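Local coordinates for mitotic checkpoint control protein kinase BUB1 (Drosophila melanogaster, PDB 6JKK) that carries a C-terminal protein kinase domain that probably binds ATP and, in mitosis, phosphorylates CENP-E to promote end-on capture of spindle microtubules, at residues Glu94-Ile97 with Cys98-His102; Asp171-His174 with Ala175-Ile178; Ser211-Met214 with Lys215-Pro218. All coordinates share one frame; numbering follows the deposited sequence. Where two conformers were deposited one is given.

Overall arrangement
Three short local contacts meet where the regulatory helix of the kinase, residues 92-104, faces the large lobe. Their centres lie about 13 Å apart for interactions 1 and 2, about 12 Å for 1 and 3, and about 11 Å for 2 and 3. Ile101 CD1 of interaction 1 packs on Leu173 CD1 of interaction 2 at 3.8 Å. Tyr96 OH reaches Asp213 OD2 of interaction 3 at 2.5 Å, a probable hydrogen bond. Interactions 2 and 3 are joined at the end of the two-stranded ribbon 178-179/212-213, where Gly177 O lies 2.8 Å from Met214 N, a probable hydrogen bond. The predicted ATP-binding residue Lys85 adjoins interaction 1 through Glu94, whereas the other two contacts lie away from it.

Interaction 1: residues Glu94-Ile97 with Cys98-His102; sequences EFYI and CLEIH
Phe95 with Leu99, Tyr96 with Glu100 and Ile97 with Ile101 form a ladder of i to i+4 contacts along helix 92-104, the kinase C-helix. Each step is backed by a main-chain bond, the shortest running from Ile101 N to Ile97 O at 2.8 Å. Leu99 places a methyl over the face of the Phe95 ring: CD1 stands 3.8 Å from the ring centroid and 11° off the normal, a well-centred CH-pi contact. Phe95 CE1 meets Leu99 CG at 3.7 Å. In Phe95, CG anti to the backbone N (chi1 -165°) lies beside the carbonyl carbon and carries the ring outward, where the methyl of Leu99 can cover it.

A quarter turn round the helix, Glu100 uses a methylene instead of a methyl. Its CG sits over the Tyr96 face, 3.9 Å from the centroid, and touches CE1 of that ring at 3.5 Å. The bend at chi2 (-54°) folds the chain over the ring, and the carboxylate plane lies within 13° of the phenol plane, while OE1 forms a salt bridge with Arg104. The phenol oxygen itself is hydrogen-bonded to Asp213. On the buried side, Ile97 CG2 and Ile101 CD1 meet at 3.8 Å, and Ile101 rests on Phe208 of the DFG motif.

Glu94, at the start of the ladder, pairs through OE2 with Lys85, the predicted ATP contact; this is the lysine-glutamate bridge characteristic of a C-helix swung inwards. The chemistry is thus divided by face: aliphatic groups cover rings and fill the interior, while the carboxylates of Glu94 and Glu100 are each matched by a cation, and for Glu100 the nearby arginine would probably favour the ionised form.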
ATOM      1  N   GLU A  94       2.431  -1.021 -14.005  1.00 19.71           N
ATOM      2  CA  GLU A  94       2.864  -1.441 -12.680  1.00 17.77           C
ATOM      3  C   GLU A  94       4.391  -1.596 -12.601  1.00 17.48           C
ATOM      4  O   GLU A  94       5.015  -1.166 -11.625  1.00 17.20           O
ATOM      5  CB  GLU A  94       2.157  -2.735 -12.278  1.00 13.70           C
ATOM      6  CG  GLU A  94       2.645  -3.318 -10.969  1.00 14.97           C
ATOM      7  CD  GLU A  94       1.782  -4.465 -10.516  1.00 20.49           C
ATOM      8  OE1 GLU A  94       0.839  -4.823 -11.254  1.00 17.02           O
ATOM      9  OE2 GLU A  94       2.046  -4.997  -9.426  1.00 22.01           O
ATOM     10  N   PHE A  95       4.986  -2.180 -13.640  1.00 13.34           N
ATOM     11  CA  PHE A  95       6.431  -2.371 -13.709  1.00 13.82           C
ATOM     12  C   PHE A  95       7.103  -0.996 -13.740  1.00 16.92           C
ATOM     13  O   PHE A  95       8.070  -0.757 -13.011  1.00 14.23           O
ATOM     14  CB  PHE A  95       6.798  -3.211 -14.948  1.00 11.96           C
ATOM     15  CG  PHE A  95       8.204  -3.775 -14.935  1.00 11.68           C
ATOM     16  CD1 PHE A  95       8.940  -3.859 -13.756  1.00 16.19           C
ATOM     17  CD2 PHE A  95       8.796  -4.209 -16.124  1.00 15.63           C
ATOM     18  CE1 PHE A  95      10.240  -4.376 -13.758  1.00 14.24           C
ATOM     19  CE2 PHE A  95      10.089  -4.727 -16.138  1.00 14.32           C
ATOM     20  CZ  PHE A  95      10.816  -4.808 -14.958  1.00 16.69           C
ATOM     21  N   TYR A  96       6.569  -0.082 -14.551  1.00 13.47           N
ATOM     22  CA  TYR A  96       7.109   1.280 -14.619  1.00 13.54           C
ATOM     23  C   TYR A  96       7.144   1.971 -13.251  1.00 19.25           C
ATOM     24  O   TYR A  96       8.186   2.487 -12.846  1.00 16.35           O
ATOM     25  CB  TYR A  96       6.321   2.150 -15.614  1.00 16.28           C
ATOM     26  CG  TYR A  96       6.607   3.637 -15.439  1.00 21.29           C
ATOM     27  CD1 TYR A  96       7.764   4.209 -15.956  1.00 21.10           C
ATOM     28  CD2 TYR A  96       5.723   4.461 -14.741  1.00 15.44           C
ATOM     29  CE1 TYR A  96       8.039   5.563 -15.778  1.00 24.30           C
ATOM     30  CE2 TYR A  96       5.988   5.820 -14.559  1.00 16.97           C
ATOM     31  CZ  TYR A  96       7.145   6.361 -15.083  1.00 21.78           C
ATOM     32  OH  TYR A  96       7.417   7.704 -14.917  1.00 20.76           O
ATOM     33  N   ILE A  97       6.008   1.985 -12.555  1.00 13.92           N
ATOM     34  CA  ILE A  97       5.934   2.637 -11.246  1.00 13.21           C
ATOM     35  C   ILE A  97       6.966   2.057 -10.277  1.00 14.65           C
ATOM     36  O   ILE A  97       7.688   2.797  -9.603  1.00 14.92           O
ATOM     37  CB  ILE A  97       4.521   2.521 -10.614  1.00 10.23           C
ATOM     38  CG1 ILE A  97       3.485   3.323 -11.418  1.00 18.13           C
ATOM     39  CG2 ILE A  97       4.557   2.961  -9.145  1.00 11.27           C
ATOM     40  CD1 ILE A  97       3.760   4.832 -11.501  1.00 17.95           C
ATOM     41  N   CYS A  98       7.043   0.731 -10.220  1.00 14.13           N
ATOM     42  CA  CYS A  98       7.946   0.063  -9.288  0.50 13.58           C
ATOM     43  C   CYS A  98       9.399   0.366  -9.594  1.00 12.32           C
ATOM     44  O   CYS A  98      10.197   0.601  -8.686  1.00 16.60           O
ATOM     45  CB  CYS A  98       7.720  -1.445  -9.310  0.50 15.54           C
ATOM     46  SG  CYS A  98       6.216  -1.926  -8.475  0.50 12.06           S
ATOM     47  N   LEU A  99       9.744   0.364 -10.876  1.00 13.07           N
ATOM     48  CA  LEU A  99      11.096   0.725 -11.283  1.00 14.45           C
ATOM     49  C   LEU A  99      11.409   2.155 -10.827  1.00 16.21           C
ATOM     50  O   LEU A  99      12.499   2.427 -10.301  1.00 17.15           O
ATOM     51  CB  LEU A  99      11.238   0.599 -12.804  1.00 13.62           C
ATOM     52  CG  LEU A  99      11.266  -0.832 -13.348  1.00 15.19           C
ATOM     53  CD1 LEU A  99      11.061  -0.849 -14.862  1.00 13.99           C
ATOM     54  CD2 LEU A  99      12.578  -1.517 -12.982  1.00 15.47           C
ATOM     55  N   GLU A 100      10.455   3.066 -11.023  1.00 16.90           N
ATOM     56  CA  GLU A 100      10.671   4.477 -10.678  1.00 18.34           C
ATOM     57  C   GLU A 100      10.815   4.663  -9.181  1.00 16.64           C
ATOM     58  O   GLU A 100      11.680   5.411  -8.728  1.00 14.60           O
ATOM     59  CB  GLU A 100       9.539   5.365 -11.208  1.00 16.42           C
ATOM     60  CG  GLU A 100       9.685   5.749 -12.678  1.00 20.47           C
ATOM     61  CD  GLU A 100      11.029   6.390 -12.983  1.00 24.19           C
ATOM     62  OE1 GLU A 100      11.270   7.531 -12.529  1.00 25.31           O
ATOM     63  OE2 GLU A 100      11.849   5.747 -13.662  1.00 30.58           O
ATOM     64  N   ILE A 101       9.963   3.992  -8.411  1.00 15.91           N
ATOM     65  CA  ILE A 101      10.066   4.073  -6.964  1.00 14.73           C
ATOM     66  C   ILE A 101      11.484   3.708  -6.519  1.00 17.00           C
ATOM     67  O   ILE A 101      12.136   4.452  -5.776  1.00 15.87           O
ATOM     68  CB  ILE A 101       9.035   3.165  -6.266  1.00 13.35           C
ATOM     69  CG1 ILE A 101       7.639   3.783  -6.362  1.00 15.16           C
ATOM     70  CG2 ILE A 101       9.399   2.990  -4.799  1.00 15.21           C
ATOM     71  CD1 ILE A 101       6.523   2.862  -5.905  1.00 18.30           C
ATOM     72  N   HIS A 102      11.983   2.577  -7.000  1.00 12.55           N
ATOM     73  CA  HIS A 102      13.297   2.122  -6.559  1.00 13.37           C
ATOM     74  C   HIS A 102      14.432   2.935  -7.182  1.00 18.14           C
ATOM     75  O   HIS A 102      15.548   2.961  -6.667  1.00 20.16           O
ATOM     76  CB  HIS A 102      13.443   0.604  -6.752  1.00 21.30           C
ATOM     77  CG  HIS A 102      12.630  -0.184  -5.770  1.00 20.02           C
ATOM     78  ND1 HIS A 102      13.108  -0.546  -4.527  1.00 19.52           N
ATOM     79  CD2 HIS A 102      11.351  -0.629  -5.824  1.00 17.23           C
ATOM     80  CE1 HIS A 102      12.164  -1.193  -3.866  1.00 16.43           C
ATOM     81  NE2 HIS A 102      11.089  -1.261  -4.633  1.00 15.85           N
TER
HETATM   82  O   HOH W   1      10.602   3.046 -15.182  1.00 26.28           O

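Interaction 2: residues Asp171-His174 with Ala175-Ile178; sequences DHLH and AMGI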
ATOM      1  N   ASP A 171       4.601   9.217   3.441  1.00 16.50           N
ATOM      2  CA  ASP A 171       5.330  10.480   3.365  1.00 17.93           C
ATOM      3  C   ASP A 171       6.500  10.377   2.382  1.00 14.79           C
ATOM      4  O   ASP A 171       6.672  11.231   1.508  1.00 15.44           O
ATOM      5  CB  ASP A 171       5.826  10.884   4.757  1.00 15.45           C
ATOM      6  CG  ASP A 171       6.180  12.363   4.857  1.00 23.12           C
ATOM      7  OD1 ASP A 171       5.476  13.203   4.251  1.00 21.31           O
ATOM      8  OD2 ASP A 171       7.162  12.689   5.557  1.00 24.13           O
ATOM      9  N   HIS A 172       7.295   9.320   2.506  1.00 11.04           N
ATOM     10  CA  HIS A 172       8.430   9.141   1.603  1.00 13.94           C
ATOM     11  C   HIS A 172       7.979   8.847   0.177  1.00 17.38           C
ATOM     12  O   HIS A 172       8.650   9.237  -0.778  1.00 14.53           O
ATOM     13  CB  HIS A 172       9.364   8.036   2.103  1.00 14.74           C
ATOM     14  CG  HIS A 172      10.263   8.467   3.222  1.00 26.12           C
ATOM     15  ND1 HIS A 172       9.861   8.474   4.542  1.00 29.43           N
ATOM     16  CD2 HIS A 172      11.542   8.910   3.219  1.00 25.23           C
ATOM     17  CE1 HIS A 172      10.852   8.903   5.302  1.00 25.33           C
ATOM     18  NE2 HIS A 172      11.886   9.171   4.523  1.00 30.69           N
ATOM     19  N   LEU A 173       6.849   8.159   0.027  1.00 13.88           N
ATOM     20  CA  LEU A 173       6.323   7.886  -1.315  1.00 16.56           C
ATOM     21  C   LEU A 173       5.883   9.177  -2.010  1.00 19.19           C
ATOM     22  O   LEU A 173       6.166   9.391  -3.190  1.00 15.05           O
ATOM     23  CB  LEU A 173       5.153   6.896  -1.255  1.00 13.14           C
ATOM     24  CG  LEU A 173       4.607   6.438  -2.611  1.00 13.77           C
ATOM     25  CD1 LEU A 173       5.544   5.428  -3.256  1.00 16.42           C
ATOM     26  CD2 LEU A 173       3.214   5.848  -2.479  1.00 12.74           C
ATOM     27  N   HIS A 174       5.180  10.038  -1.277  1.00 15.40           N
ATOM     28  CA  HIS A 174       4.709  11.289  -1.852  1.00 12.98           C
ATOM     29  C   HIS A 174       5.885  12.225  -2.162  1.00 19.95           C
ATOM     30  O   HIS A 174       5.849  12.980  -3.126  1.00 18.96           O
ATOM     31  CB  HIS A 174       3.674  11.940  -0.922  1.00 14.29           C
ATOM     32  CG  HIS A 174       2.378  11.187  -0.856  1.00 16.90           C
ATOM     33  ND1 HIS A 174       1.325  11.580  -0.056  1.00 14.71           N
ATOM     34  CD2 HIS A 174       1.969  10.064  -1.495  1.00 16.80           C
ATOM     35  CE1 HIS A 174       0.322  10.732  -0.209  1.00 17.11           C
ATOM     36  NE2 HIS A 174       0.687   9.802  -1.076  1.00 16.98           N
ATOM     37  N   ALA A 175       6.947  12.143  -1.367  1.00 15.51           N
ATOM     38  CA  ALA A 175       8.136  12.960  -1.608  1.00 21.34           C
ATOM     39  C   ALA A 175       8.804  12.609  -2.937  1.00 20.06           C
ATOM     40  O   ALA A 175       9.551  13.413  -3.512  1.00 18.26           O
ATOM     41  CB  ALA A 175       9.123  12.802  -0.466  1.00 23.77           C
ATOM     42  N   MET A 176       8.545  11.392  -3.406  1.00 15.16           N
ATOM     43  CA  MET A 176       9.043  10.924  -4.693  1.00 18.29           C
ATOM     44  C   MET A 176       8.054  11.225  -5.823  1.00 22.08           C
ATOM     45  O   MET A 176       8.303  10.878  -6.980  1.00 22.33           O
ATOM     46  CB  MET A 176       9.334   9.417  -4.632  1.00 20.91           C
ATOM     47  CG  MET A 176      10.551   9.049  -3.778  1.00 25.74           C
ATOM     48  SD  MET A 176      10.966   7.286  -3.792  1.00 26.95           S
ATOM     49  CE  MET A 176       9.779   6.627  -2.610  1.00 27.34           C
ATOM     50  N   GLY A 177       6.934  11.868  -5.494  1.00 22.14           N
ATOM     51  CA  GLY A 177       5.962  12.267  -6.505  1.00 20.12           C
ATOM     52  C   GLY A 177       5.080  11.135  -6.999  1.00 21.08           C
ATOM     53  O   GLY A 177       4.570  11.168  -8.126  1.00 20.59           O
ATOM     54  N   ILE A 178       4.887  10.128  -6.153  1.00 14.38           N
ATOM     55  CA  ILE A 178       4.048   8.988  -6.510  1.00 11.82           C
ATOM     56  C   ILE A 178       2.818   8.896  -5.601  1.00 15.71           C
ATOM     57  O   ILE A 178       2.937   8.993  -4.376  1.00 17.04           O
ATOM     58  CB  ILE A 178       4.849   7.664  -6.439  1.00 17.96           C
ATOM     59  CG1 ILE A 178       6.084   7.738  -7.347  1.00 17.01           C
ATOM     60  CG2 ILE A 178       3.960   6.460  -6.805  1.00 13.78           C
ATOM     61  CD1 ILE A 178       5.786   7.422  -8.805  1.00 20.14           C
TER
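Leu173 O is the acceptor on which the end of helix 156-175 turns: Met176 N donates to it at 3.1 Å, and Ile178 N adds a weak bond at 3.3 Å. The second of these, reaching back five residues, is the outer bond of a Schellman motif, the classic C-terminal ending of a helix. Gly177 supplies the positive phi (78°) that reverses the chain, and its N donates to His174 O as the inner bond, although the position of that oxygen is less certain. Met176 N approaches Leu173 O from well above the carbonyl plane, as expected where the helix tightens in its last turn. The same amide keeps a weak i to i+4 bond to His172 O at 3.4 Å, so it is shared between two carbonyls, whereas one step earlier Ala175 N donates to Asp171 O at 3.0 Å in the ordinary helical way.

Side chains close over the reversal. Leu173 CD1 reaches Ile178 CB at 4.0 Å, an apolar clasp across the capping glycine, and the same methyl also packs on Ile101 of helix 92-104. Met176 folds back at chi3 (-80°), which brings its CE to 3.4 Å from His172 O, beside the last helical turn. Beyond the motif the chain enters strand 178-179, just ahead of the segment that forms the catalytic loop in protein kinases. The backbone of Gly177 is hydrogen-bonded to Met214 of the partner strand's end.

His174 meets the same end of the motif with its ring. Its NE2 is hydrogen-bonded to Asp248, fixing the rotation of the imidazole, and the carbon CD2 beside that nitrogen points its ring edge at Ile178 O, 3.2 Å away and near the ring plane.

Interaction 3: residues Ser211-Met214 with Lys215-Pro218; sequences SIDM and KLFP
The start of the activation segment, just beyond the DFG motif, is a short strand (212-213) that runs straight into a 3-10 turn, and Asp213 joins the two by gripping Lys215 and Leu216. Its OD1 accepts Lys215 N at 3.0 Å, closing an Asx turn. The amide comes from above the carboxylate plane, some 55° out of it. Asp213 O then receives Leu216 N at 3.2 Å, and Met214 O receives Phe217 N at 3.1 Å, two successive i+3 bonds that define the 3-10 winding.

With CG anti to the backbone N (chi1 -176°), the Asp213 carboxylate is carried forward over the turn instead of back along the strand. OD2 therefore lies 3.7 Å from Leu216 CG, whose side chain crosses it at about a right angle and also touches Trp93. Besides its bond to the C-helix tyrosine, this OD2 has a second partner in Arg104, a salt bridge likely to stabilise the ionised carboxylate.

Across the turn, Ile212 CG2 meets the Phe217 ring at its edge, near the plane, with CE2 4.0 Å away; Ile212 also packs on Ile179 of the partner strand. A water lies 2.7 Å from Met214 O and close to Pro218 O as well, though which of its bonds are made at any one time is uncertain.

A strand paired antiparallel with 178-179 and ended by an Asx turn leading into 3-10 winding is how this kinase builds the beta6-beta9 ribbon below its C-helix.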
ATOM      1  N   SER A 211      -1.028   3.113  -9.718  1.00 17.42           N
ATOM      2  CA  SER A 211      -0.394   4.271  -9.092  1.00 13.49           C
ATOM      3  C   SER A 211      -0.264   5.428 -10.078  1.00 17.92           C
ATOM      4  O   SER A 211      -0.384   5.238 -11.293  1.00 20.99           O
ATOM      5  CB  SER A 211       0.968   3.897  -8.496  1.00 13.77           C
ATOM      6  OG  SER A 211       0.804   2.989  -7.421  1.00 12.78           O
ATOM      7  N   ILE A 212      -0.034   6.627  -9.549  1.00 19.89           N
ATOM      8  CA  ILE A 212       0.063   7.831 -10.372  1.00 22.28           C
ATOM      9  C   ILE A 212       1.438   8.474 -10.216  1.00 20.82           C
ATOM     10  O   ILE A 212       1.884   8.703  -9.094  1.00 22.29           O
ATOM     11  CB  ILE A 212      -1.010   8.851  -9.955  1.00 19.06           C
ATOM     12  CG1 ILE A 212      -2.410   8.252 -10.108  1.00 22.83           C
ATOM     13  CG2 ILE A 212      -0.877  10.151 -10.750  1.00 21.82           C
ATOM     14  CD1 ILE A 212      -3.496   9.097  -9.467  1.00 26.26           C
ATOM     15  N   ASP A 213       2.112   8.756 -11.332  1.00 19.38           N
ATOM     16  CA  ASP A 213       3.394   9.448 -11.278  1.00 19.76           C
ATOM     17  C   ASP A 213       3.206  10.927 -11.591  1.00 24.88           C
ATOM     18  O   ASP A 213       2.997  11.303 -12.746  1.00 24.79           O
ATOM     19  CB  ASP A 213       4.409   8.814 -12.238  1.00 19.59           C
ATOM     20  CG  ASP A 213       5.788   9.449 -12.140  1.00 21.68           C
ATOM     21  OD1 ASP A 213       5.994  10.331 -11.273  1.00 21.52           O
ATOM     22  OD2 ASP A 213       6.671   9.065 -12.934  1.00 20.19           O
ATOM     23  N   MET A 214       3.290  11.759 -10.556  1.00 18.90           N
ATOM     24  CA  MET A 214       3.083  13.197 -10.708  1.00 21.10           C
ATOM     25  C   MET A 214       4.193  13.876 -11.511  1.00 25.24           C
ATOM     26  O   MET A 214       3.999  14.978 -12.029  1.00 26.15           O
ATOM     27  CB  MET A 214       2.935  13.865  -9.336  1.00 21.68           C
ATOM     28  CG  MET A 214       1.729  13.393  -8.550  1.00 21.71           C
ATOM     29  SD  MET A 214       0.176  13.758  -9.387  1.00 26.83           S
ATOM     30  CE  MET A 214       0.100  15.535  -9.179  1.00 28.68           C
ATOM     31  N   LYS A 215       5.351  13.223 -11.618  1.00 22.40           N
ATOM     32  CA  LYS A 215       6.479  13.789 -12.359  1.00 29.64           C
ATOM     33  C   LYS A 215       6.238  13.784 -13.869  1.00 29.03           C
ATOM     34  O   LYS A 215       6.958  14.441 -14.628  1.00 30.76           O
ATOM     35  CB  LYS A 215       7.786  13.061 -12.016  1.00 25.45           C
ATOM     36  CG  LYS A 215       8.248  13.268 -10.573  1.00 30.00           C
ATOM     37  CD  LYS A 215       9.728  12.927 -10.399  1.00 32.69           C
ATOM     38  CE  LYS A 215      10.162  13.035  -8.938  1.00 33.69           C
ATOM     39  NZ  LYS A 215      10.081  14.434  -8.419  1.00 33.81           N
ATOM     40  N   LEU A 216       5.217  13.050 -14.299  1.00 27.64           N
ATOM     41  CA  LEU A 216       4.851  12.989 -15.712  1.00 26.82           C
ATOM     42  C   LEU A 216       3.844  14.076 -16.085  1.00 31.07           C
ATOM     43  O   LEU A 216       3.448  14.190 -17.245  1.00 29.65           O
ATOM     44  CB  LEU A 216       4.281  11.612 -16.054  1.00 24.99           C
ATOM     45  CG  LEU A 216       5.266  10.448 -16.009  1.00 29.32           C
ATOM     46  CD1 LEU A 216       4.593   9.153 -16.432  1.00 28.86           C
ATOM     47  CD2 LEU A 216       6.457  10.741 -16.896  1.00 31.23           C
ATOM     48  N   PHE A 217       3.437  14.872 -15.100  1.00 27.84           N
ATOM     49  CA  PHE A 217       2.447  15.919 -15.322  1.00 29.36           C
ATOM     50  C   PHE A 217       3.033  17.275 -14.955  1.00 31.67           C
ATOM     51  O   PHE A 217       4.028  17.344 -14.235  1.00 32.60           O
ATOM     52  CB  PHE A 217       1.195  15.633 -14.483  1.00 31.94           C
ATOM     53  CG  PHE A 217       0.520  14.337 -14.825  1.00 34.55           C
ATOM     54  CD1 PHE A 217       0.199  14.035 -16.142  1.00 34.95           C
ATOM     55  CD2 PHE A 217       0.213  13.415 -13.832  1.00 34.71           C
ATOM     56  CE1 PHE A 217      -0.420  12.841 -16.466  1.00 37.21           C
ATOM     57  CE2 PHE A 217      -0.405  12.219 -14.147  1.00 28.52           C
ATOM     58  CZ  PHE A 217      -0.720  11.931 -15.467  1.00 33.64           C
ATOM     59  N   PRO A 218       2.427  18.363 -15.459  1.00 38.43           N
ATOM     60  CA  PRO A 218       2.885  19.690 -15.041  1.00 45.00           C
ATOM     61  C   PRO A 218       2.801  19.857 -13.532  1.00 45.26           C
ATOM     62  O   PRO A 218       1.956  19.227 -12.884  1.00 38.87           O
ATOM     63  CB  PRO A 218       1.871  20.630 -15.698  1.00 47.46           C
ATOM     64  CG  PRO A 218       1.387  19.889 -16.891  1.00 48.78           C
ATOM     65  CD  PRO A 218       1.374  18.438 -16.489  1.00 44.94           C
TER
HETATM   66  O   HOH W   2       2.516  17.048 -11.150  1.00 29.24           O